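Carbohydrate kinase, FGGY (Rhodospirillum rubrum, PDB 3IFR) probably phosphorylates D-xylulose with ATP, as a xylulokinase of the FGGY carbohydrate kinase family. Local coordinates at residues A[185-190]-A[208-213]. Residues are numbered along the deposited sequence; the frame is centred on the assembly and turned at random.
Sequences GGFIDL and SAVPPA
Phe187 and Val210 meet in a CH-pi contact inside the N-terminal domain of this FGGY kinase, whose family belongs to the actin-like ATPase clan. Phe187 follows the Schellman motif that ends helix 179-185, where Gly186 takes the positive phi (108°) needed to turn the chain out of the helix. Val210 lies in the loop that leads from helix 197-201 to strand 213-214.

The tightly packed part is this pair, and both residues are buried. Val210 places CG2 over one face of the phenyl ring, 4.2 Å from the ring centroid and 20° off the normal. The methyl is shifted toward the rim, and its nearest ring atom is Phe187 CE2 at 4.0 Å. The second methyl also touches, with Val210 CG1 4.0 Å from Phe187 CD2. CG1 stands anti to the valine backbone N (chi1 -174°) and CG2 beside it; with this rotation both methyls reach the CD2-CE2 side of the ring. Val139, Thr140 and Leu143 of helix 139-149 also pack on Phe187, and Val160 lies against Val210.

The looser side is at Ala213, which is partly exposed. No hydrogen bond crosses between 185-190 and 208-213, so side-chain packing alone joins them directly. Ile188, buried against Ala182 and Leu183, extends its CG1-CD1 branch toward 208-213, and its terminal CD1 meets Ala213 CB at 4.1 Å.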
ATOM      1  N   GLY A 185     -12.355  -1.112  -4.303  1.00 20.46           N
ATOM      2  CA  GLY A 185     -13.033  -0.755  -5.530  1.00 20.90           C
ATOM      3  C   GLY A 185     -14.425  -0.137  -5.428  1.00 22.44           C
ATOM      4  O   GLY A 185     -14.859   0.518  -6.368  1.00 22.28           O
ATOM      5  N   GLY A 186     -15.147  -0.372  -4.329  1.00 24.81           N
ATOM      6  CA  GLY A 186     -16.451   0.248  -4.119  1.00 18.79           C
ATOM      7  C   GLY A 186     -17.576  -0.748  -4.257  1.00 21.18           C
ATOM      8  O   GLY A 186     -18.737  -0.370  -4.255  1.00 23.60           O
ATOM      9  N   PHE A 187     -17.262  -2.032  -4.344  1.00 18.55           N
ATOM     10  CA  PHE A 187     -18.326  -2.992  -4.568  1.00 20.47           C
ATOM     11  C   PHE A 187     -18.834  -3.743  -3.347  1.00 25.68           C
ATOM     12  O   PHE A 187     -19.904  -4.379  -3.403  1.00 27.80           O
ATOM     13  CB  PHE A 187     -17.917  -3.995  -5.635  1.00 23.28           C
ATOM     14  CG  PHE A 187     -17.561  -3.368  -6.949  1.00 22.32           C
ATOM     15  CD1 PHE A 187     -18.315  -2.317  -7.458  1.00 22.12           C
ATOM     16  CD2 PHE A 187     -16.475  -3.830  -7.691  1.00 24.05           C
ATOM     17  CE1 PHE A 187     -17.978  -1.722  -8.676  1.00 22.15           C
ATOM     18  CE2 PHE A 187     -16.159  -3.251  -8.945  1.00 20.59           C
ATOM     19  CZ  PHE A 187     -16.915  -2.201  -9.418  1.00 20.13           C
ATOM     20  N   ILE A 188     -18.097  -3.685  -2.245  1.00 24.84           N
ATOM     21  CA  ILE A 188     -18.466  -4.478  -1.074  1.00 25.99           C
ATOM     22  C   ILE A 188     -19.016  -3.658   0.092  1.00 26.93           C
ATOM     23  O   ILE A 188     -18.494  -2.593   0.412  1.00 26.26           O
ATOM     24  CB  ILE A 188     -17.296  -5.321  -0.567  1.00 24.89           C
ATOM     25  CG1 ILE A 188     -17.043  -6.465  -1.546  1.00 24.62           C
ATOM     26  CG2 ILE A 188     -17.599  -5.858   0.837  1.00 22.85           C
ATOM     27  CD1 ILE A 188     -15.767  -7.182  -1.285  1.00 23.72           C
ATOM     28  N   ASP A 189     -20.082  -4.177   0.696  1.00 27.61           N
ATOM     29  CA  ASP A 189     -20.630  -3.683   1.951  1.00 31.57           C
ATOM     30  C   ASP A 189     -19.951  -4.417   3.101  1.00 32.97           C
ATOM     31  O   ASP A 189     -20.064  -5.634   3.196  1.00 30.73           O
ATOM     32  CB  ASP A 189     -22.134  -3.983   2.007  1.00 35.59           C
ATOM     33  CG  ASP A 189     -22.829  -3.290   3.162  1.00 34.55           C
ATOM     34  OD1 ASP A 189     -23.751  -2.514   2.892  1.00 35.14           O
ATOM     35  OD2 ASP A 189     -22.438  -3.485   4.330  1.00 37.54           O
ATOM     36  N   LEU A 190     -19.230  -3.663   3.940  1.00 35.99           N
ATOM     37  CA  LEU A 190     -18.580  -4.169   5.157  1.00 34.46           C
ATOM     38  C   LEU A 190     -19.543  -5.021   5.967  1.00 38.43           C
ATOM     39  O   LEU A 190     -19.212  -6.144   6.345  1.00 44.88           O
ATOM     40  CB  LEU A 190     -18.136  -3.003   6.031  1.00 36.02           C
ATOM     41  CG  LEU A 190     -16.665  -2.592   6.159  1.00 39.25           C
ATOM     42  CD1 LEU A 190     -15.791  -3.108   5.031  1.00 30.09           C
ATOM     43  CD2 LEU A 190     -16.550  -1.057   6.305  1.00 35.69           C
ATOM     44  N   SER A 208     -23.328  -9.267 -13.226  1.00 27.78           N
ATOM     45  CA  SER A 208     -22.554 -10.413 -13.669  1.00 29.47           C
ATOM     46  C   SER A 208     -21.117  -9.987 -14.013  1.00 27.16           C
ATOM     47  O   SER A 208     -20.223 -10.811 -14.061  1.00 25.24           O
ATOM     48  CB  SER A 208     -23.217 -11.078 -14.879  1.00 33.03           C
ATOM     49  OG  SER A 208     -23.433 -10.154 -15.957  1.00 34.56           O
ATOM     50  N   ALA A 209     -20.886  -8.704 -14.260  1.00 25.70           N
ATOM     51  CA  ALA A 209     -19.561  -8.295 -14.735  1.00 25.10           C
ATOM     52  C   ALA A 209     -18.508  -8.312 -13.608  1.00 26.81           C
ATOM     53  O   ALA A 209     -17.312  -8.298 -13.882  1.00 23.80           O
ATOM     54  CB  ALA A 209     -19.614  -6.943 -15.370  1.00 23.73           C
ATOM     55  N   VAL A 210     -18.953  -8.323 -12.353  1.00 24.68           N
ATOM     56  CA  VAL A 210     -18.023  -8.426 -11.228  1.00 24.31           C
ATOM     57  C   VAL A 210     -18.049  -9.816 -10.616  1.00 23.34           C
ATOM     58  O   VAL A 210     -19.092 -10.282 -10.181  1.00 22.02           O
ATOM     59  CB  VAL A 210     -18.315  -7.431 -10.087  1.00 23.00           C
ATOM     60  CG1 VAL A 210     -17.204  -7.521  -9.042  1.00 21.63           C
ATOM     61  CG2 VAL A 210     -18.452  -6.012 -10.630  1.00 23.21           C
ATOM     62  N   PRO A 211     -16.887 -10.469 -10.590  1.00 22.13           N
ATOM     63  CA  PRO A 211     -16.802 -11.882 -10.210  1.00 21.64           C
ATOM     64  C   PRO A 211     -17.018 -11.978  -8.716  1.00 25.23           C
ATOM     65  O   PRO A 211     -16.880 -10.962  -8.034  1.00 23.58           O
ATOM     66  CB  PRO A 211     -15.352 -12.279 -10.598  1.00 21.39           C
ATOM     67  CG  PRO A 211     -14.903 -11.239 -11.619  1.00 21.19           C
ATOM     68  CD  PRO A 211     -15.637  -9.956 -11.198  1.00 22.67           C
ATOM     69  N   PRO A 212     -17.370 -13.168  -8.204  1.00 25.24           N
ATOM     70  CA  PRO A 212     -17.573 -13.207  -6.754  1.00 21.96           C
ATOM     71  C   PRO A 212     -16.259 -12.897  -6.047  1.00 23.41           C
ATOM     72  O   PRO A 212     -15.177 -13.273  -6.550  1.00 20.36           O
ATOM     73  CB  PRO A 212     -17.959 -14.673  -6.477  1.00 23.92           C
ATOM     74  CG  PRO A 212     -18.226 -15.311  -7.777  1.00 22.29           C
ATOM     75  CD  PRO A 212     -17.546 -14.484  -8.851  1.00 25.69           C
ATOM     76  N   ALA A 213     -16.351 -12.240  -4.888  1.00 23.18           N
ATOM     77  CA  ALA A 213     -15.171 -11.966  -4.069  1.00 25.17           C
ATOM     78  C   ALA A 213     -14.638 -13.236  -3.391  1.00 23.25           C
ATOM     79  O   ALA A 213     -15.391 -14.180  -3.095  1.00 23.96           O
ATOM     80  CB  ALA A 213     -15.462 -10.893  -3.031  1.00 24.71           C
TER